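Local structure of putative polyphosphate kinase 2 family protein (Arthrobacter aurescens, 3RHF) at residues I79-D84 with Q142-L147; M185-K190 with W242-A247. The protein probably acts as a polyphosphate kinase of the PPK2 family, transferring phosphate between polyphosphate and nucleotides. All coordinates share one frame; numbering follows the deposited sequence.

Contact 1. Residues I79-D84 with Q142-L147; sequences ILQAMD and QYEDVL
Gln81 lays its side-chain amide across the start of the 142-147 turn, with OE1 3.7 Å from CB of Tyr143 and NE2 directed at the carboxylate of Glu144. The bond from Gln81 NE2 to Glu144 OE2 is 2.7 Å long and nearly straight, 167° at the hydrogen. It lies in the amide plane and uses the anti lone pair of OE2, with amide and carboxylate only 14° from coplanar. A bend at chi2 (-79°) swings the Gln81 amide out from strand 75-82 toward that oxygen, while CD1 of Leu147 sits 3.7 Å from NE2. Strand 75-82 is the middle strand of the five-stranded parallel sheet of this P-loop-type α/β/α fold, and 142-147 belongs to the loop that follows the neighbouring strand 135-139. From that same loop Ser141 OG bonds Gln81 OE1, which leaves the buried amide gripped at both ends. An alanine here would probably leave Glu144 OE2 and Ser141 OG each without this partner and open a gap beside CB of Tyr143. Two residues earlier on the same side of the strand, Ile79 points CD1 at the amide of Gln142, 3.4 Å from its NE2, the two side chains crossing at about a right angle. The same methyl lies at the edge of the Tyr143 ring, 4.5 Å from CE2, and the phenol hydroxyl is hydrogen-bonded to Glu171 and Lys183.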
ATOM      1  N   ILE A  79      -9.275 -11.842  -4.603  1.00 22.60           N
ATOM      2  CA  ILE A  79     -10.537 -11.599  -3.923  1.00 22.43           C
ATOM      3  C   ILE A  79     -10.554 -12.285  -2.570  1.00 23.15           C
ATOM      4  O   ILE A  79     -10.498 -13.525  -2.493  1.00 22.83           O
ATOM      5  CB  ILE A  79     -11.813 -12.122  -4.736  1.00 22.28           C
ATOM      6  CG1 ILE A  79     -11.907 -11.442  -6.110  1.00 23.72           C
ATOM      7  CG2 ILE A  79     -13.059 -11.820  -3.979  1.00 20.77           C
ATOM      8  CD1 ILE A  79     -12.963 -11.955  -7.045  1.00 22.38           C
ATOM      9  N   LEU A  80     -10.709 -11.472  -1.524  1.00 23.94           N
ATOM     10  CA  LEU A  80     -10.927 -11.980  -0.167  1.00 25.50           C
ATOM     11  C   LEU A  80     -12.345 -11.797   0.357  1.00 26.15           C
ATOM     12  O   LEU A  80     -12.855 -10.692   0.362  1.00 26.70           O
ATOM     13  CB  LEU A  80     -10.009 -11.326   0.797  1.00 24.34           C
ATOM     14  CG  LEU A  80      -8.580 -11.678   0.484  1.00 27.05           C
ATOM     15  CD1 LEU A  80      -7.705 -10.568   1.093  1.00 29.80           C
ATOM     16  CD2 LEU A  80      -8.236 -13.055   1.021  1.00 27.57           C
ATOM     17  N   GLN A  81     -12.957 -12.889   0.806  1.00 28.09           N
ATOM     18  CA  GLN A  81     -14.196 -12.822   1.603  1.00 29.47           C
ATOM     19  C   GLN A  81     -13.986 -13.543   2.906  1.00 30.48           C
ATOM     20  O   GLN A  81     -13.265 -14.565   2.955  1.00 31.82           O
ATOM     21  CB  GLN A  81     -15.337 -13.505   0.866  1.00 30.58           C
ATOM     22  CG  GLN A  81     -15.748 -12.839  -0.456  1.00 30.08           C
ATOM     23  CD  GLN A  81     -16.599 -11.646  -0.241  1.00 30.50           C
ATOM     24  OE1 GLN A  81     -16.666 -10.772  -1.081  1.00 37.34           O
ATOM     25  NE2 GLN A  81     -17.243 -11.585   0.890  1.00 33.19           N
ATOM     26  N   ALA A  82     -14.615 -13.020   3.957  1.00 31.10           N
ATOM     27  CA  ALA A  82     -14.612 -13.644   5.267  1.00 31.78           C
ATOM     28  C   ALA A  82     -15.535 -12.911   6.227  1.00 32.86           C
ATOM     29  O   ALA A  82     -15.803 -11.754   6.037  1.00 33.89           O
ATOM     30  CB  ALA A  82     -13.219 -13.685   5.841  1.00 30.72           C
HETATM   31  N   MSE A  83     -15.966 -13.589   7.283  1.00 34.12           N
HETATM   32  CA  MSE A  83     -16.697 -12.971   8.371  1.00 34.78           C
HETATM   33  C   MSE A  83     -15.773 -12.016   9.135  1.00 34.08           C
HETATM   34  O   MSE A  83     -14.534 -12.168   9.087  1.00 32.76           O
HETATM   35  CB  MSE A  83     -17.202 -14.068   9.326  1.00 36.28           C
HETATM   36  CG  MSE A  83     -18.063 -15.141   8.666  1.00 40.08           C
HETATM   37 SE   MSE A  83     -19.743 -14.453   7.863  1.00 54.31          SE
HETATM   38  CE  MSE A  83     -20.530 -13.626   9.473  1.00 46.94           C
ATOM     39  N   ASP A  84     -16.360 -11.051   9.848  1.00 34.04           N
ATOM     40  CA  ASP A  84     -15.561 -10.038  10.513  1.00 34.94           C
ATOM     41  C   ASP A  84     -14.740 -10.719  11.557  1.00 34.68           C
ATOM     42  O   ASP A  84     -15.175 -11.730  12.099  1.00 35.61           O
ATOM     43  CB  ASP A  84     -16.402  -8.917  11.145  1.00 36.06           C
ATOM     44  CG  ASP A  84     -16.996  -7.933  10.092  1.00 39.67           C
ATOM     45  OD1 ASP A  84     -16.431  -7.757   8.982  1.00 42.57           O
ATOM     46  OD2 ASP A  84     -18.054  -7.325  10.378  1.00 45.77           O
ATOM     47  N   GLN A 142     -17.718  -8.657  -5.270  1.00 25.19           N
ATOM     48  CA  GLN A 142     -19.021  -8.828  -5.904  1.00 26.27           C
ATOM     49  C   GLN A 142     -19.898  -9.879  -5.182  1.00 27.47           C
ATOM     50  O   GLN A 142     -21.128  -9.834  -5.272  1.00 29.32           O
ATOM     51  CB  GLN A 142     -18.865  -9.200  -7.372  1.00 25.70           C
ATOM     52  CG  GLN A 142     -18.165 -10.543  -7.663  1.00 25.57           C
ATOM     53  CD  GLN A 142     -16.673 -10.418  -7.765  1.00 26.03           C
ATOM     54  OE1 GLN A 142     -16.095  -9.419  -7.292  1.00 24.49           O
ATOM     55  NE2 GLN A 142     -16.014 -11.437  -8.382  1.00 24.35           N
ATOM     56  N   TYR A 143     -19.254 -10.778  -4.448  1.00 27.17           N
ATOM     57  CA  TYR A 143     -19.927 -11.800  -3.701  1.00 27.47           C
ATOM     58  C   TYR A 143     -20.773 -11.269  -2.555  1.00 28.93           C
ATOM     59  O   TYR A 143     -21.752 -11.925  -2.168  1.00 29.11           O
ATOM     60  CB  TYR A 143     -18.917 -12.848  -3.219  1.00 26.85           C
ATOM     61  CG  TYR A 143     -18.439 -13.673  -4.408  1.00 24.31           C
ATOM     62  CD1 TYR A 143     -19.158 -14.752  -4.855  1.00 22.61           C
ATOM     63  CD2 TYR A 143     -17.294 -13.325  -5.108  1.00 22.19           C
ATOM     64  CE1 TYR A 143     -18.723 -15.512  -5.976  1.00 23.25           C
ATOM     65  CE2 TYR A 143     -16.855 -14.055  -6.215  1.00 23.08           C
ATOM     66  CZ  TYR A 143     -17.585 -15.139  -6.657  1.00 22.59           C
ATOM     67  OH  TYR A 143     -17.133 -15.857  -7.743  1.00 20.14           O
ATOM     68  N   GLU A 144     -20.447 -10.092  -2.033  1.00 29.83           N
ATOM     69  CA  GLU A 144     -21.257  -9.529  -0.967  1.00 32.03           C
ATOM     70  C   GLU A 144     -22.715  -9.540  -1.385  1.00 33.45           C
ATOM     71  O   GLU A 144     -23.618  -9.763  -0.529  1.00 32.90           O
ATOM     72  CB  GLU A 144     -20.857  -8.105  -0.599  1.00 33.05           C
ATOM     73  CG  GLU A 144     -19.505  -8.012   0.095  1.00 35.25           C
ATOM     74  CD  GLU A 144     -19.516  -8.562   1.510  1.00 38.98           C
ATOM     75  OE1 GLU A 144     -20.072  -7.905   2.393  1.00 44.27           O
ATOM     76  OE2 GLU A 144     -18.953  -9.636   1.766  1.00 41.40           O
ATOM     77  N   ASP A 145     -22.943  -9.348  -2.699  1.00 34.05           N
ATOM     78  CA  ASP A 145     -24.299  -9.238  -3.213  1.00 34.94           C
ATOM     79  C   ASP A 145     -25.007 -10.573  -3.357  1.00 35.03           C
ATOM     80  O   ASP A 145     -26.158 -10.578  -3.704  1.00 36.23           O
ATOM     81  CB  ASP A 145     -24.313  -8.461  -4.509  1.00 35.28           C
ATOM     82  CG  ASP A 145     -23.907  -7.025  -4.303  1.00 38.27           C
ATOM     83  OD1 ASP A 145     -24.713  -6.269  -3.711  1.00 42.26           O
ATOM     84  OD2 ASP A 145     -22.788  -6.648  -4.718  1.00 40.57           O
ATOM     85  N   VAL A 146     -24.335 -11.695  -3.105  1.00 34.16           N
ATOM     86  CA  VAL A 146     -25.039 -12.962  -2.898  1.00 33.79           C
ATOM     87  C   VAL A 146     -24.847 -13.590  -1.506  1.00 34.31           C
ATOM     88  O   VAL A 146     -25.124 -14.782  -1.330  1.00 34.11           O
ATOM     89  CB  VAL A 146     -24.657 -13.999  -3.948  1.00 32.94           C
ATOM     90  CG1 VAL A 146     -25.031 -13.480  -5.290  1.00 34.81           C
ATOM     91  CG2 VAL A 146     -23.177 -14.373  -3.855  1.00 30.26           C
ATOM     92  N   LEU A 147     -24.373 -12.806  -0.542  1.00 35.11           N
ATOM     93  CA  LEU A 147     -24.165 -13.306   0.826  1.00 36.82           C
ATOM     94  C   LEU A 147     -25.065 -12.541   1.802  1.00 39.11           C
ATOM     95  O   LEU A 147     -26.047 -13.055   2.255  1.00 39.38           O
ATOM     96  CB  LEU A 147     -22.695 -13.204   1.269  1.00 35.32           C
ATOM     97  CG  LEU A 147     -21.735 -14.069   0.462  1.00 36.25           C
ATOM     98  CD1 LEU A 147     -20.316 -13.589   0.619  1.00 32.63           C
ATOM     99  CD2 LEU A 147     -21.884 -15.553   0.813  1.00 35.34           C
TER

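Contact 2. Residues M185-K190 with W242-A247; sequences MLNISK and WHVVPA
Strands 185-187 and 242-246 run parallel, their axes 4.8 Å apart at closest approach and 29° from perfect alignment, with Met185 paired to Val244, Leu186 to Val245 and Asn187 to Pro246. Four backbone hydrogen bonds join them: Met185 N to His243 O, Val245 N to Met185 O, Asn187 N to Val245 O and Ala247 N to Asn187 O. CA of Val244 adds a CH···O contact to Met185 O at 3.4 Å. The pairing sets 242-246, an outermost strand within this chain of the five-stranded parallel sheet of the α/β/α sandwich, against the end of strand 179-187.

On one face of the sheet, CB of the selenomethionine Met185 packs 4.1 Å from CZ3 of Trp242, whose ring edge faces the backbone N of Met185. With CG anti to the backbone N (chi1 -170°) and a bend at chi2, the selenium stays beside the methyls of Val244 while CE leads away from strand 242-246, and Tyr228 and Phe232 of helix 221-235 cover this face. Farther along, CG1 of Val244 meets CB of Asn187 at 3.8 Å. Leu186 and Val245 occupy the other face under helix 250-266, CD2 of Leu186 lying 4.3 Å from CB of Val245. Where the strands finish, the Ala247 methyl touches both CB of Leu186 and CG2 of Ile188, at 4.0 and 3.8 Å. Ser189 then caps the following helix through Glu192 N.

Since the cross-strand polar bonds are all made by the main chain and the side chains meet through carbon, the pairing itself probably depends little on side-chain polarity.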
HETATM    1  N   MSE A 185     -11.531 -17.595   0.528  1.00 28.84           N
HETATM    2  CA  MSE A 185     -12.430 -17.396   1.680  1.00 29.44           C
HETATM    3  C   MSE A 185     -11.714 -17.801   2.940  1.00 28.94           C
HETATM    4  O   MSE A 185     -11.256 -18.931   3.082  1.00 29.00           O
HETATM    5  CB  MSE A 185     -13.715 -18.159   1.518  1.00 30.63           C
HETATM    6  CG  MSE A 185     -14.767 -17.773   2.595  1.00 36.05           C
HETATM    7 SE   MSE A 185     -15.110 -19.281   3.837  1.00 49.53          SE
HETATM    8  CE  MSE A 185     -16.609 -18.481   4.910  1.00 39.99           C
ATOM      9  N   LEU A 186     -11.588 -16.859   3.851  1.00 28.31           N
ATOM     10  CA  LEU A 186     -10.980 -17.146   5.145  1.00 28.42           C
ATOM     11  C   LEU A 186     -12.029 -17.675   6.115  1.00 29.04           C
ATOM     12  O   LEU A 186     -12.934 -16.952   6.489  1.00 30.50           O
ATOM     13  CB  LEU A 186     -10.347 -15.878   5.754  1.00 27.65           C
ATOM     14  CG  LEU A 186      -9.339 -15.148   4.910  1.00 26.06           C
ATOM     15  CD1 LEU A 186      -8.960 -13.934   5.691  1.00 27.08           C
ATOM     16  CD2 LEU A 186      -8.165 -16.061   4.604  1.00 26.09           C
ATOM     17  N   ASN A 187     -11.865 -18.911   6.557  1.00 29.71           N
ATOM     18  CA  ASN A 187     -12.890 -19.608   7.314  1.00 30.82           C
ATOM     19  C   ASN A 187     -12.465 -19.742   8.805  1.00 31.26           C
ATOM     20  O   ASN A 187     -11.471 -20.403   9.165  1.00 30.72           O
ATOM     21  CB  ASN A 187     -13.098 -20.956   6.636  1.00 31.86           C
ATOM     22  CG  ASN A 187     -14.210 -21.772   7.231  1.00 34.74           C
ATOM     23  OD1 ASN A 187     -15.331 -21.297   7.456  1.00 38.07           O
ATOM     24  ND2 ASN A 187     -13.938 -23.043   7.401  1.00 36.75           N
ATOM     25  N   ILE A 188     -13.196 -19.073   9.673  1.00 31.22           N
ATOM     26  CA  ILE A 188     -13.000 -19.279  11.103  1.00 31.77           C
ATOM     27  C   ILE A 188     -14.252 -19.893  11.666  1.00 32.76           C
ATOM     28  O   ILE A 188     -15.345 -19.744  11.091  1.00 32.91           O
ATOM     29  CB  ILE A 188     -12.630 -17.994  11.863  1.00 31.27           C
ATOM     30  CG1 ILE A 188     -13.744 -16.928  11.750  1.00 31.24           C
ATOM     31  CG2 ILE A 188     -11.252 -17.489  11.356  1.00 28.89           C
ATOM     32  CD1 ILE A 188     -13.456 -15.624  12.493  1.00 30.23           C
ATOM     33  N   SER A 189     -14.078 -20.610  12.769  1.00 33.34           N
ATOM     34  CA  SER A 189     -15.195 -21.220  13.489  1.00 34.65           C
ATOM     35  C   SER A 189     -15.998 -20.161  14.228  1.00 34.66           C
ATOM     36  O   SER A 189     -15.464 -19.107  14.593  1.00 33.26           O
ATOM     37  CB  SER A 189     -14.688 -22.250  14.480  1.00 35.21           C
ATOM     38  OG  SER A 189     -14.029 -21.611  15.541  1.00 35.49           O
ATOM     39  N   LYS A 190     -17.294 -20.422  14.427  1.00 36.78           N
ATOM     40  CA  LYS A 190     -18.150 -19.519  15.251  1.00 37.44           C
ATOM     41  C   LYS A 190     -17.534 -19.219  16.631  1.00 36.72           C
ATOM     42  O   LYS A 190     -17.625 -18.098  17.111  1.00 35.98           O
ATOM     43  CB  LYS A 190     -19.587 -20.044  15.399  1.00 39.21           C
ATOM     44  CG  LYS A 190     -20.630 -18.964  15.853  1.00 39.48           C
ATOM     45  CD  LYS A 190     -21.955 -19.592  16.293  1.00 41.87           C
ATOM     46  CE  LYS A 190     -23.065 -18.533  16.568  1.00 43.11           C
ATOM     47  NZ  LYS A 190     -24.459 -19.078  16.845  1.00 41.12           N
ATOM     48  N   TRP A 242     -12.829 -21.287  -6.300  1.00 27.67           N
ATOM     49  CA  TRP A 242     -12.799 -20.791  -4.922  1.00 27.27           C
ATOM     50  C   TRP A 242     -11.766 -21.548  -4.090  1.00 26.54           C
ATOM     51  O   TRP A 242     -11.474 -22.681  -4.367  1.00 26.84           O
ATOM     52  CB  TRP A 242     -14.147 -20.954  -4.261  1.00 27.95           C
ATOM     53  CG  TRP A 242     -14.998 -19.803  -4.428  1.00 27.03           C
ATOM     54  CD1 TRP A 242     -16.092 -19.688  -5.258  1.00 26.51           C
ATOM     55  CD2 TRP A 242     -14.883 -18.608  -3.737  1.00 24.62           C
ATOM     56  NE1 TRP A 242     -16.642 -18.464  -5.121  1.00 27.12           N
ATOM     57  CE2 TRP A 242     -15.914 -17.761  -4.200  1.00 27.01           C
ATOM     58  CE3 TRP A 242     -14.008 -18.145  -2.775  1.00 27.27           C
ATOM     59  CZ2 TRP A 242     -16.090 -16.466  -3.724  1.00 27.77           C
ATOM     60  CZ3 TRP A 242     -14.166 -16.834  -2.300  1.00 27.39           C
ATOM     61  CH2 TRP A 242     -15.196 -16.016  -2.776  1.00 27.34           C
ATOM     62  N   HIS A 243     -11.190 -20.903  -3.101  1.00 25.25           N
ATOM     63  CA  HIS A 243     -10.366 -21.594  -2.163  1.00 25.57           C
ATOM     64  C   HIS A 243     -10.849 -21.204  -0.792  1.00 25.54           C
ATOM     65  O   HIS A 243     -11.101 -20.045  -0.537  1.00 25.15           O
ATOM     66  CB  HIS A 243      -8.907 -21.204  -2.305  1.00 24.98           C
ATOM     67  CG  HIS A 243      -8.360 -21.402  -3.677  1.00 24.78           C
ATOM     68  ND1 HIS A 243      -8.476 -20.449  -4.656  1.00 22.43           N
ATOM     69  CD2 HIS A 243      -7.688 -22.440  -4.230  1.00 23.50           C
ATOM     70  CE1 HIS A 243      -7.914 -20.903  -5.761  1.00 24.40           C
ATOM     71  NE2 HIS A 243      -7.413 -22.102  -5.523  1.00 21.52           N
ATOM     72  N   VAL A 244     -10.969 -22.182   0.082  1.00 26.51           N
ATOM     73  CA  VAL A 244     -11.384 -21.958   1.450  1.00 26.65           C
ATOM     74  C   VAL A 244     -10.195 -22.358   2.322  1.00 26.80           C
ATOM     75  O   VAL A 244      -9.756 -23.507   2.288  1.00 26.00           O
ATOM     76  CB  VAL A 244     -12.610 -22.814   1.810  1.00 27.91           C
ATOM     77  CG1 VAL A 244     -12.802 -22.814   3.343  1.00 30.36           C
ATOM     78  CG2 VAL A 244     -13.882 -22.335   1.050  1.00 26.15           C
ATOM     79  N   VAL A 245      -9.685 -21.367   3.055  1.00 26.47           N
ATOM     80  CA  VAL A 245      -8.440 -21.404   3.759  1.00 25.92           C
ATOM     81  C   VAL A 245      -8.756 -21.368   5.254  1.00 26.91           C
ATOM     82  O   VAL A 245      -9.235 -20.344   5.781  1.00 26.94           O
ATOM     83  CB  VAL A 245      -7.595 -20.151   3.444  1.00 25.57           C
ATOM     84  CG1 VAL A 245      -6.373 -20.173   4.249  1.00 24.25           C
ATOM     85  CG2 VAL A 245      -7.245 -20.027   1.935  1.00 23.33           C
ATOM     86  N   PRO A 246      -8.499 -22.478   5.963  1.00 27.01           N
ATOM     87  CA  PRO A 246      -8.679 -22.514   7.404  1.00 27.12           C
ATOM     88  C   PRO A 246      -7.902 -21.364   8.038  1.00 26.57           C
ATOM     89  O   PRO A 246      -6.722 -21.204   7.747  1.00 26.64           O
ATOM     90  CB  PRO A 246      -8.065 -23.833   7.764  1.00 27.58           C
ATOM     91  CG  PRO A 246      -8.374 -24.681   6.666  1.00 27.92           C
ATOM     92  CD  PRO A 246      -8.301 -23.826   5.433  1.00 27.73           C
ATOM     93  N   ALA A 247      -8.576 -20.537   8.834  1.00 25.94           N
ATOM     94  CA  ALA A 247      -7.996 -19.267   9.272  1.00 25.30           C
ATOM     95  C   ALA A 247      -7.999 -19.062  10.785  1.00 25.47           C
ATOM     96  O   ALA A 247      -7.620 -17.991  11.251  1.00 24.08           O
ATOM     97  CB  ALA A 247      -8.704 -18.119   8.611  1.00 23.90           C
TER

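Both contacts are buried and belong to one parallel sheet, in which strands 75-82 and 179-187 are neighbours; Gln81 O lies 3.0 Å from Leu186 N, a probable hydrogen bond joining them. Contact 2 is strand against strand at the 242-246 side of the sheet, held by main-chain bonds with apolar packing on both faces. Contact 1 instead sets a central strand against a connecting loop, so side chains do the work and its polar link is an amide to a carboxylate. The aromatic rings bridge the two: Tyr143 and Trp242 meet edge-to-face, CZ of the tyrosine 3.5 Å from CZ2 of the tryptophan.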